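Local atomic coordinates of putative branched-chain amino acid aminotransferase IlvE (Streptococcus mutans, PDB entry 4DQN), a protein that probably transfers amino groups between branched-chain amino acids and 2-oxoglutarate, using pyridoxal 5'-phosphate as its cofactor. Residues A[20-26]-A[37-43]; A[126-132]-A[151-157]; A[166-172]-A[295-301]; A[228-234]-A[281-287]. All coordinates share one frame; numbering follows the deposited sequence.

Contact 1 of 4, residues A[20-26]-A[37-43]; sequences KLPFRYI and GKLTEDA
Arg24 and Thr40 pair across the beta hairpin of strands 24-30 and 33-40, near its open end. The two are bonded backbone to backbone in both directions, Arg24 N to Thr40 O at 2.9 Å and Thr40 N to Arg24 O at 2.7 Å. Thr40 O accepts a second hydrogen bond from the same arginine: NE reaches it at 3.3 Å from above the carbonyl plane, 39° out of it. Bends at chi2 (108°) and chi3 (-99°) fold the side chain back over the partner strand to make this possible. Ala43 CB then sits over one face of the guanidinium group, 3.7 Å from NH1, while NH1 itself forms a salt bridge with Glu49 of the second subunit. The same side chain thus touches both the hairpin and the dimer interface. Within the antiparallel sheet that holds this hairpin, 33-40 is an outermost strand of the chain, and 24-30 pairs on its other edge with strand 147-157. Further along, Ile26 and Lys38 form another hydrogen-bonded pair, and their side chains run side by side on the face that also carries Thr40; Ile26 CG2 lies 3.9 Å from both CG and CE of the lysine. On the other face Tyr25 packs against helix 100-113. Its ring passes Gly37, with OH 3.6 Å from Gly37 CA, and that hydroxyl is hydrogen-bonded to Lys102. Where the strands part, Phe23 lies alongside Glu41, CE1 3.6 Å from CG, and Thr40 OG1 accepts from Asp42 N in an ST turn just where the strand ends.

Contact 2 of 4, residues A[126-132]-A[151-157]; sequences TLYLRPL and TIFAMPV
Arg130 and Phe153 face each other as a hydrogen-bonded antiparallel pair, and the arginine can be followed outward from the ring it starts on. Its CB lies over one face of Phe153, 4.2 Å from the ring centroid, a CH-pi contact displaced toward the rim. CG, swung opposite the backbone N (chi1 177°), continues across the same ring to meet CZ at 3.7 Å. Phe153 is brought under this aliphatic stem by its own chi1 of 59°, which holds the ring between its backbone N and carbonyl carbon. Beyond CD the chain leaves the partner strand: NE donates to His55 of the second subunit. NH1 turns back along its own strand to Tyr128 OH at 2.8 Å, a weak, bent bond (125° at the hydrogen) that nevertheless lies in the plane of both the guanidinium group and the phenol ring. Met155 CE fits between these two residues, approaching the edge of the Tyr128 ring at CD2 from 4.2 Å, and Val157 CG1 touches Tyr128 CB at 3.7 Å. The face carrying Leu127, Leu129 and Pro131 is purely apolar. There Leu127 CD2 meets Ala154 CB at 3.9 Å and Pro131 CB meets Ile152 CG1 at 3.8 Å, beneath helix 100-113. Eight backbone hydrogen bonds run the length of the pairing. This is the open-ended half of a long antiparallel hairpin, 126-136 with 147-157, away from its turn, in the N-terminal sheet of a class IV aminotransferase; its Tyr128 side chain comes within about 6 Å of that of Lys188, the predicted attachment point of pyridoxal phosphate.

Contact 3 of 4, residues A[166-172]-A[295-301]; sequences APTNFLI and PIGGVQH
Ile172 packs closely on His301 at one end of this parallel strand pair. Its CG2 and CD1 both lie over the same face of the imidazole, CG2 3.4 Å from CD2, and CD1 also meets Val299 CG1 at 3.7 Å. His301 NE2 is hydrogen-bonded to Asp174. Ile172 N donates to Gln300 O at 2.8 Å. In the middle, Phe170 is crossed nearly at a right angle by Ile296, whose CG1 reaches CE2 at 3.6 Å. A beta bulge at Gly297 and Gly298 shifts the register by one residue, and Asn169 closes it. With chi1 at -57° its amide turns toward the other strand, where OD1 accepts Gly298 N at 2.9 Å in the amide plane. The other end is more open to solvent: around partly exposed Ala166 a water joins the direct bond from Thr168 N to Pro295 O, donating hydrogen bonds to Ala166 O and Pro295 O (2.7 Å) and accepting from Thr168 OG1. Gln300, partly exposed, turns its amide away to Gly302. Strand 168-172 pairs on its other edge with strand 211-214, whose Ile212 meets Phe170, Ile172 and Val299, while strand 292-301 also pairs with strands 281-288 and 304-307.

Contact 4 of 4, residues A[228-234]-A[281-287]; sequences ANFFGIT and FVEAGAC
Ile233 O is held by two successive amides of the other strand, Val282 N at 2.7 Å, almost straight off the end of the carbonyl, and Glu283 N at 3.3 Å, a weak bond. Two residues facing one make this a classic beta bulge, and the chain turns a corner here. Past the bulge, strands 228-234 and 281-288 run as a regular antiparallel pair in the mixed sheet of the larger part of the subunit. Two phenylalanine rings lie over glycines. Phe231, its chi1 of 72° tipping the ring over the partner strand, covers Gly285, with CA 4.1 Å from the ring centroid and the amide N above the ring centre; it is the cross-strand pairing known as aromatic rescue of glycine. On the opposite face Phe281 lays its ring over Gly232, whose CA is 4.0 Å from the centroid, and CE1 touches Thr234 CG2 at 3.8 Å. Phe230 presents its edge to Phe281 and sets CZ 3.8 Å from Ala284 CB. Toward the far end, Cys287 SG lies 3.9 Å from Asn229 CB, under helix 251-262, and the Asn229 amide is hydrogen-bonded to Leu248 and Ser250.

Overall arrangement
From the N terminus, contact 1 closes a short hairpin of ten intervening residues, and contact 2 later closes another, with eighteen residues between its segments. Both lie in one antiparallel sheet, joined where Tyr25 O accepts Ile152 N and Thr151 OG1, and both reach the second subunit. The chain then crosses to the mixed sheet, on the other side of the chain's centre. Contact 3 opens there and closes only after 122 residues, a span that includes Lys188; contact 4 opens and closes within that span. Strand 292-301 ties the two together, with Ile296 N bonded to Ala284 O. Contacts 2 and 4 approach to about 11 Å between nearest atoms, without touching.

Contact 1 of 4, residues A[20-26]-A[37-43]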
# COMPACT_ATOMS: atom_id res chain seq x y z
N LYS A 20 18.56 16.50 0.37
CA LYS A 20 18.82 16.36 -1.06
C LYS A 20 20.32 16.44 -1.35
O LYS A 20 20.90 17.52 -1.40
CB LYS A 20 18.08 17.44 -1.84
CG LYS A 20 18.18 17.29 -3.36
CD LYS A 20 17.45 18.44 -4.04
CE LYS A 20 17.99 18.66 -5.45
NZ LYS A 20 17.90 20.09 -5.85
N LEU A 21 20.95 15.28 -1.56
CA LEU A 21 22.38 15.22 -1.82
C LEU A 21 22.66 15.38 -3.32
O LEU A 21 21.75 15.25 -4.14
CB LEU A 21 22.96 13.89 -1.28
CG LEU A 21 23.58 13.95 0.13
CD1 LEU A 21 22.64 14.61 1.10
CD2 LEU A 21 23.96 12.56 0.63
N PRO A 22 23.91 15.72 -3.69
CA PRO A 22 24.18 15.97 -5.12
C PRO A 22 23.85 14.83 -6.10
O PRO A 22 23.35 15.14 -7.18
CB PRO A 22 25.69 16.26 -5.15
CG PRO A 22 25.99 16.79 -3.79
CD PRO A 22 25.07 16.04 -2.85
N PHE A 23 24.10 13.57 -5.75
CA PHE A 23 23.91 12.48 -6.71
C PHE A 23 23.05 11.34 -6.18
O PHE A 23 23.14 11.00 -5.00
CB PHE A 23 25.27 11.91 -7.14
CG PHE A 23 26.16 12.93 -7.79
CD1 PHE A 23 25.95 13.28 -9.12
CD2 PHE A 23 27.17 13.55 -7.08
CE1 PHE A 23 26.75 14.24 -9.73
CE2 PHE A 23 27.97 14.50 -7.68
CZ PHE A 23 27.76 14.85 -9.00
N ARG A 24 22.19 10.77 -7.04
CA ARG A 24 21.52 9.50 -6.74
C ARG A 24 21.77 8.59 -7.91
O ARG A 24 22.00 9.06 -9.03
CB ARG A 24 20.00 9.59 -6.70
CG ARG A 24 19.39 10.65 -5.90
CD ARG A 24 18.80 11.70 -6.79
NE ARG A 24 19.76 12.77 -6.87
CZ ARG A 24 20.04 13.57 -5.86
NH1 ARG A 24 19.41 13.46 -4.68
NH2 ARG A 24 20.94 14.50 -6.05
N TYR A 25 21.66 7.29 -7.66
CA TYR A 25 21.66 6.29 -8.72
C TYR A 25 20.23 6.08 -9.23
O TYR A 25 19.27 6.10 -8.46
CB TYR A 25 22.20 4.98 -8.16
CG TYR A 25 22.12 3.76 -9.05
CD1 TYR A 25 20.94 3.03 -9.17
CD2 TYR A 25 23.24 3.31 -9.72
CE1 TYR A 25 20.88 1.89 -9.96
CE2 TYR A 25 23.19 2.17 -10.51
CZ TYR A 25 22.01 1.47 -10.63
OH TYR A 25 21.99 0.33 -11.40
N ILE A 26 20.09 5.86 -10.54
CA ILE A 26 18.79 5.53 -11.11
C ILE A 26 18.97 4.58 -12.29
O ILE A 26 19.91 4.71 -13.08
CB ILE A 26 17.99 6.80 -11.54
CG1 ILE A 26 16.54 6.46 -11.85
CG2 ILE A 26 18.65 7.49 -12.75
CD1 ILE A 26 15.61 7.69 -11.95
N GLY A 37 22.16 1.55 -15.32
CA GLY A 37 22.11 2.52 -14.24
C GLY A 37 23.06 3.69 -14.47
O GLY A 37 24.06 3.56 -15.18
N LYS A 38 22.73 4.84 -13.89
CA LYS A 38 23.57 6.03 -13.98
C LYS A 38 23.39 6.87 -12.73
O LYS A 38 22.43 6.68 -11.98
CB LYS A 38 23.17 6.86 -15.19
CG LYS A 38 21.79 7.51 -15.04
CD LYS A 38 21.34 8.21 -16.32
CE LYS A 38 20.03 8.97 -16.12
NZ LYS A 38 19.45 9.35 -17.44
N LEU A 39 24.30 7.81 -12.51
CA LEU A 39 24.13 8.79 -11.44
C LEU A 39 23.41 9.97 -12.04
O LEU A 39 23.66 10.34 -13.18
CB LEU A 39 25.48 9.23 -10.87
CG LEU A 39 26.31 8.12 -10.25
CD1 LEU A 39 27.55 8.67 -9.61
CD2 LEU A 39 25.48 7.36 -9.23
N THR A 40 22.50 10.56 -11.27
CA THR A 40 21.81 11.76 -11.72
C THR A 40 21.76 12.78 -10.61
O THR A 40 21.80 12.44 -9.42
CB THR A 40 20.37 11.45 -12.18
OG1 THR A 40 19.78 12.65 -12.70
CG2 THR A 40 19.53 10.93 -11.00
N GLU A 41 21.68 14.05 -11.00
CA GLU A 41 21.62 15.14 -10.05
C GLU A 41 20.17 15.51 -9.79
O GLU A 41 19.89 16.38 -8.96
CB GLU A 41 22.38 16.36 -10.60
CG GLU A 41 23.85 16.07 -10.87
CD GLU A 41 24.61 17.31 -11.30
OE1 GLU A 41 25.24 17.29 -12.37
OE2 GLU A 41 24.55 18.32 -10.56
N ASP A 42 19.26 14.86 -10.50
CA ASP A 42 17.84 15.24 -10.42
C ASP A 42 17.17 14.43 -9.33
O ASP A 42 17.04 13.21 -9.44
CB ASP A 42 17.14 14.96 -11.75
CG ASP A 42 15.80 15.65 -11.86
OD1 ASP A 42 15.36 16.29 -10.87
OD2 ASP A 42 15.17 15.55 -12.93
N ALA A 43 16.72 15.12 -8.29
CA ALA A 43 16.08 14.47 -7.15
C ALA A 43 14.57 14.40 -7.34
O ALA A 43 13.84 13.98 -6.44
CB ALA A 43 16.43 15.22 -5.87

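Contact 2 of 4, residues A[126-132]-A[151-157]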
# COMPACT_ATOMS: atom_id res chain seq x y z
N THR A 126 25.75 8.34 10.30
CA THR A 126 26.02 7.50 9.14
C THR A 126 25.40 8.10 7.88
O THR A 126 24.65 9.07 7.95
CB THR A 126 25.41 6.10 9.33
OG1 THR A 126 24.00 6.23 9.57
CG2 THR A 126 26.06 5.37 10.49
N LEU A 127 25.72 7.52 6.73
CA LEU A 127 25.03 7.89 5.50
C LEU A 127 23.92 6.87 5.26
O LEU A 127 24.20 5.70 5.00
CB LEU A 127 25.99 7.91 4.30
CG LEU A 127 25.34 8.45 3.01
CD1 LEU A 127 25.10 9.94 3.12
CD2 LEU A 127 26.18 8.13 1.76
N TYR A 128 22.68 7.30 5.37
CA TYR A 128 21.55 6.39 5.16
C TYR A 128 21.21 6.31 3.67
O TYR A 128 21.05 7.34 3.01
CB TYR A 128 20.33 6.87 5.95
CG TYR A 128 19.11 5.98 5.80
CD1 TYR A 128 19.05 4.72 6.41
CD2 TYR A 128 18.01 6.40 5.07
CE1 TYR A 128 17.93 3.91 6.27
CE2 TYR A 128 16.88 5.61 4.93
CZ TYR A 128 16.85 4.37 5.53
OH TYR A 128 15.74 3.58 5.38
N LEU A 129 21.11 5.09 3.16
CA LEU A 129 20.75 4.85 1.77
C LEU A 129 19.31 4.38 1.71
O LEU A 129 18.93 3.50 2.48
CB LEU A 129 21.65 3.76 1.17
CG LEU A 129 22.93 4.22 0.48
CD1 LEU A 129 23.73 5.13 1.37
CD2 LEU A 129 23.79 3.05 0.06
N ARG A 130 18.54 4.95 0.80
CA ARG A 130 17.17 4.55 0.54
C ARG A 130 16.99 4.08 -0.91
O ARG A 130 16.73 4.90 -1.81
CB ARG A 130 16.22 5.71 0.84
CG ARG A 130 14.75 5.41 0.53
CD ARG A 130 14.22 4.35 1.47
NE ARG A 130 12.94 4.80 1.97
CZ ARG A 130 12.64 4.98 3.25
NH1 ARG A 130 13.49 4.68 4.23
NH2 ARG A 130 11.44 5.41 3.52
N PRO A 131 17.15 2.76 -1.16
CA PRO A 131 16.79 2.18 -2.45
C PRO A 131 15.27 2.13 -2.57
O PRO A 131 14.58 1.88 -1.58
CB PRO A 131 17.38 0.76 -2.38
CG PRO A 131 18.42 0.82 -1.27
CD PRO A 131 17.85 1.80 -0.29
N LEU A 132 14.76 2.40 -3.76
CA LEU A 132 13.33 2.43 -4.01
C LEU A 132 13.09 1.75 -5.34
O LEU A 132 13.82 2.00 -6.30
CB LEU A 132 12.84 3.88 -4.09
CG LEU A 132 11.40 4.15 -4.52
CD1 LEU A 132 10.43 3.81 -3.40
CD2 LEU A 132 11.24 5.60 -4.91
N THR A 151 15.94 3.25 -7.89
CA THR A 151 16.79 4.38 -7.54
C THR A 151 17.32 4.24 -6.12
O THR A 151 16.65 3.69 -5.25
CB THR A 151 16.03 5.73 -7.74
OG1 THR A 151 16.89 6.82 -7.42
CG2 THR A 151 14.76 5.80 -6.86
N ILE A 152 18.56 4.69 -5.90
CA ILE A 152 19.06 4.81 -4.53
C ILE A 152 19.51 6.24 -4.29
O ILE A 152 20.43 6.73 -4.96
CB ILE A 152 20.26 3.88 -4.24
CG1 ILE A 152 19.96 2.42 -4.62
CG2 ILE A 152 20.66 3.98 -2.77
CD1 ILE A 152 21.12 1.44 -4.27
N PHE A 153 18.87 6.90 -3.32
CA PHE A 153 19.32 8.20 -2.87
C PHE A 153 19.78 8.13 -1.41
O PHE A 153 19.52 7.13 -0.72
CB PHE A 153 18.27 9.31 -3.09
CG PHE A 153 16.94 9.07 -2.41
CD1 PHE A 153 15.94 8.35 -3.05
CD2 PHE A 153 16.67 9.64 -1.17
CE1 PHE A 153 14.71 8.15 -2.45
CE2 PHE A 153 15.43 9.44 -0.55
CZ PHE A 153 14.44 8.71 -1.19
N ALA A 154 20.49 9.16 -0.96
CA ALA A 154 21.18 9.10 0.33
C ALA A 154 21.04 10.37 1.15
O ALA A 154 20.78 11.45 0.62
CB ALA A 154 22.66 8.75 0.13
N MET A 155 21.23 10.24 2.46
CA MET A 155 21.17 11.39 3.35
C MET A 155 21.90 11.05 4.64
O MET A 155 21.84 9.92 5.13
CB MET A 155 19.72 11.78 3.66
CG MET A 155 18.94 10.71 4.43
SD MET A 155 17.35 10.33 3.67
CE MET A 155 17.89 9.48 2.17
N PRO A 156 22.63 12.02 5.19
CA PRO A 156 23.30 11.75 6.47
C PRO A 156 22.26 11.73 7.60
O PRO A 156 21.35 12.56 7.61
CB PRO A 156 24.25 12.94 6.61
CG PRO A 156 23.58 14.06 5.85
CD PRO A 156 22.91 13.38 4.67
N VAL A 157 22.37 10.76 8.51
CA VAL A 157 21.43 10.71 9.64
C VAL A 157 22.20 10.65 10.96
O VAL A 157 23.33 10.17 10.98
CB VAL A 157 20.43 9.52 9.53
CG1 VAL A 157 19.59 9.65 8.25
CG2 VAL A 157 21.15 8.18 9.56

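Contact 3 of 4, residues A[166-172]-A[295-301]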
# COMPACT_ATOMS: atom_id res chain seq x y z
N ALA A 166 18.81 4.86 25.47
CA ALA A 166 17.75 5.29 26.39
C ALA A 166 16.43 4.59 26.07
O ALA A 166 16.05 4.46 24.90
CB ALA A 166 17.59 6.79 26.33
N PRO A 167 15.71 4.17 27.12
CA PRO A 167 14.46 3.43 26.91
C PRO A 167 13.33 4.37 26.51
O PRO A 167 13.36 5.53 26.91
CB PRO A 167 14.16 2.83 28.30
CG PRO A 167 15.37 3.11 29.15
CD PRO A 167 16.02 4.33 28.55
N THR A 168 12.38 3.87 25.72
CA THR A 168 11.14 4.61 25.47
C THR A 168 9.98 3.64 25.61
O THR A 168 10.17 2.42 25.63
CB THR A 168 11.10 5.27 24.06
OG1 THR A 168 11.10 4.26 23.05
CG2 THR A 168 12.28 6.22 23.86
N ASN A 169 8.77 4.19 25.68
CA ASN A 169 7.58 3.39 25.93
C ASN A 169 6.77 3.17 24.66
O ASN A 169 6.72 4.04 23.79
CB ASN A 169 6.72 4.04 27.02
CG ASN A 169 7.48 4.27 28.32
OD1 ASN A 169 8.19 3.38 28.80
ND2 ASN A 169 7.34 5.47 28.88
N PHE A 170 6.11 2.01 24.58
CA PHE A 170 5.35 1.64 23.39
C PHE A 170 3.97 1.18 23.77
O PHE A 170 3.75 0.75 24.90
CB PHE A 170 6.08 0.53 22.63
CG PHE A 170 7.36 0.98 22.00
CD1 PHE A 170 7.38 1.46 20.69
CD2 PHE A 170 8.54 0.97 22.73
CE1 PHE A 170 8.56 1.90 20.11
CE2 PHE A 170 9.72 1.40 22.16
CZ PHE A 170 9.74 1.86 20.85
N LEU A 171 3.04 1.26 22.81
CA LEU A 171 1.63 0.97 23.05
C LEU A 171 1.14 -0.22 22.20
O LEU A 171 1.32 -0.23 20.99
CB LEU A 171 0.77 2.21 22.73
CG LEU A 171 -0.75 2.01 22.66
CD1 LEU A 171 -1.30 1.74 24.06
CD2 LEU A 171 -1.45 3.22 22.03
N ILE A 172 0.54 -1.22 22.84
CA ILE A 172 -0.19 -2.24 22.08
C ILE A 172 -1.64 -1.80 21.90
O ILE A 172 -2.37 -1.64 22.88
CB ILE A 172 -0.16 -3.60 22.80
CG1 ILE A 172 1.29 -4.07 22.94
CG2 ILE A 172 -0.98 -4.62 22.02
CD1 ILE A 172 1.44 -5.35 23.75
N PRO A 295 15.86 0.45 23.12
CA PRO A 295 15.48 -0.26 24.35
C PRO A 295 14.04 0.07 24.73
O PRO A 295 13.62 1.24 24.64
CB PRO A 295 16.44 0.32 25.40
CG PRO A 295 17.63 0.83 24.60
CD PRO A 295 17.00 1.36 23.33
N ILE A 296 13.28 -0.94 25.14
CA ILE A 296 11.91 -0.68 25.57
C ILE A 296 11.88 -0.53 27.08
O ILE A 296 12.35 -1.41 27.81
CB ILE A 296 10.94 -1.80 25.09
CG1 ILE A 296 10.81 -1.77 23.57
CG2 ILE A 296 9.57 -1.66 25.75
CD1 ILE A 296 10.18 -3.02 22.95
N GLY A 297 11.37 0.60 27.55
CA GLY A 297 11.19 0.82 28.97
C GLY A 297 9.96 0.04 29.39
O GLY A 297 10.06 -1.02 30.03
N GLY A 298 8.80 0.54 28.99
CA GLY A 298 7.54 -0.11 29.31
C GLY A 298 6.64 -0.26 28.10
O GLY A 298 6.74 0.49 27.12
N VAL A 299 5.74 -1.23 28.18
CA VAL A 299 4.74 -1.44 27.15
C VAL A 299 3.35 -1.31 27.79
O VAL A 299 3.08 -1.94 28.81
CB VAL A 299 4.89 -2.81 26.47
CG1 VAL A 299 3.71 -3.08 25.55
CG2 VAL A 299 6.18 -2.85 25.65
N GLN A 300 2.51 -0.45 27.22
CA GLN A 300 1.13 -0.28 27.65
C GLN A 300 0.22 -1.24 26.88
O GLN A 300 0.27 -1.31 25.64
CB GLN A 300 0.67 1.16 27.39
CG GLN A 300 -0.74 1.52 27.91
CD GLN A 300 -0.76 1.74 29.41
OE1 GLN A 300 0.15 2.34 29.97
NE2 GLN A 300 -1.82 1.26 30.07
N HIS A 301 -0.60 -1.99 27.61
CA HIS A 301 -1.58 -2.87 26.98
C HIS A 301 -2.87 -2.88 27.79
O HIS A 301 -2.92 -3.46 28.88
CB HIS A 301 -1.03 -4.28 26.86
CG HIS A 301 -1.83 -5.16 25.96
ND1 HIS A 301 -1.77 -6.54 26.00
CD2 HIS A 301 -2.70 -4.85 24.97
CE1 HIS A 301 -2.58 -7.04 25.09
NE2 HIS A 301 -3.15 -6.04 24.44
O HOH W 1 13.98 3.32 22.89

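Contact 4 of 4, residues A[228-234]-A[281-287]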
# COMPACT_ATOMS: atom_id res chain seq x y z
N ALA A 228 9.97 -1.88 13.10
CA ALA A 228 11.14 -2.60 13.64
C ALA A 228 10.74 -3.92 14.30
O ALA A 228 9.58 -4.11 14.66
CB ALA A 228 11.88 -1.72 14.64
N ASN A 229 11.71 -4.83 14.46
CA ASN A 229 11.44 -6.13 15.10
C ASN A 229 11.51 -6.04 16.62
O ASN A 229 12.22 -5.18 17.15
CB ASN A 229 12.44 -7.19 14.62
CG ASN A 229 12.15 -7.69 13.21
OD1 ASN A 229 12.94 -8.43 12.63
ND2 ASN A 229 11.03 -7.27 12.64
N PHE A 230 10.78 -6.91 17.31
CA PHE A 230 10.83 -7.01 18.77
C PHE A 230 11.83 -8.11 19.13
O PHE A 230 11.98 -9.09 18.39
CB PHE A 230 9.44 -7.38 19.32
CG PHE A 230 9.39 -7.60 20.83
CD1 PHE A 230 9.65 -8.86 21.39
CD2 PHE A 230 9.09 -6.55 21.69
CE1 PHE A 230 9.60 -9.05 22.77
CE2 PHE A 230 9.05 -6.73 23.07
CZ PHE A 230 9.30 -7.98 23.61
N PHE A 231 12.54 -7.92 20.24
CA PHE A 231 13.34 -9.01 20.82
C PHE A 231 13.22 -8.95 22.34
O PHE A 231 13.08 -7.88 22.92
CB PHE A 231 14.82 -8.97 20.36
CG PHE A 231 15.63 -7.84 20.98
CD1 PHE A 231 15.76 -6.62 20.32
CD2 PHE A 231 16.27 -8.00 22.21
CE1 PHE A 231 16.50 -5.58 20.88
CE2 PHE A 231 17.00 -6.97 22.78
CZ PHE A 231 17.12 -5.76 22.11
N GLY A 232 13.25 -10.12 22.98
CA GLY A 232 13.26 -10.15 24.43
C GLY A 232 14.43 -10.97 24.94
O GLY A 232 14.89 -11.89 24.26
N ILE A 233 14.91 -10.63 26.13
CA ILE A 233 15.94 -11.43 26.79
C ILE A 233 15.34 -12.05 28.05
O ILE A 233 14.80 -11.33 28.89
CB ILE A 233 17.17 -10.57 27.16
CG1 ILE A 233 18.12 -10.47 25.97
CG2 ILE A 233 17.97 -11.23 28.25
CD1 ILE A 233 17.70 -9.52 24.95
N THR A 234 15.43 -13.37 28.17
CA THR A 234 14.91 -14.07 29.35
C THR A 234 15.93 -14.09 30.48
O THR A 234 17.11 -13.79 30.26
CB THR A 234 14.55 -15.53 29.02
OG1 THR A 234 15.75 -16.27 28.77
CG2 THR A 234 13.65 -15.59 27.81
N PHE A 281 10.44 -11.92 30.11
CA PHE A 281 11.57 -11.13 29.62
C PHE A 281 12.13 -10.12 30.62
O PHE A 281 11.41 -9.25 31.11
CB PHE A 281 11.22 -10.46 28.29
CG PHE A 281 10.84 -11.44 27.22
CD1 PHE A 281 11.78 -12.35 26.76
CD2 PHE A 281 9.55 -11.47 26.71
CE1 PHE A 281 11.45 -13.28 25.79
CE2 PHE A 281 9.21 -12.40 25.73
CZ PHE A 281 10.17 -13.31 25.27
N VAL A 282 13.42 -10.24 30.89
CA VAL A 282 14.11 -9.36 31.82
C VAL A 282 14.54 -8.06 31.12
O VAL A 282 14.68 -7.00 31.75
CB VAL A 282 15.31 -10.11 32.48
CG1 VAL A 282 16.43 -9.19 32.84
CG2 VAL A 282 14.83 -10.88 33.70
N GLU A 283 14.71 -8.14 29.80
CA GLU A 283 14.96 -6.97 28.96
C GLU A 283 14.22 -7.13 27.64
O GLU A 283 14.00 -8.25 27.18
CB GLU A 283 16.45 -6.80 28.65
CG GLU A 283 17.37 -6.58 29.83
CD GLU A 283 18.84 -6.54 29.40
OE1 GLU A 283 19.13 -6.04 28.29
OE2 GLU A 283 19.71 -7.02 30.16
N ALA A 284 13.86 -6.01 27.01
CA ALA A 284 13.23 -6.04 25.70
C ALA A 284 13.62 -4.82 24.89
O ALA A 284 13.92 -3.76 25.46
CB ALA A 284 11.71 -6.10 25.84
N GLY A 285 13.61 -4.95 23.57
CA GLY A 285 13.85 -3.80 22.71
C GLY A 285 13.31 -3.97 21.31
O GLY A 285 12.73 -5.01 20.96
N ALA A 286 13.50 -2.94 20.51
CA ALA A 286 13.17 -2.98 19.09
C ALA A 286 14.48 -2.90 18.33
O ALA A 286 15.42 -2.24 18.78
CB ALA A 286 12.27 -1.79 18.73
N CYS A 287 14.56 -3.56 17.18
CA CYS A 287 15.79 -3.48 16.39
C CYS A 287 15.50 -3.24 14.92
O CYS A 287 14.49 -3.70 14.39
CB CYS A 287 16.65 -4.73 16.59
SG CYS A 287 15.92 -6.27 16.03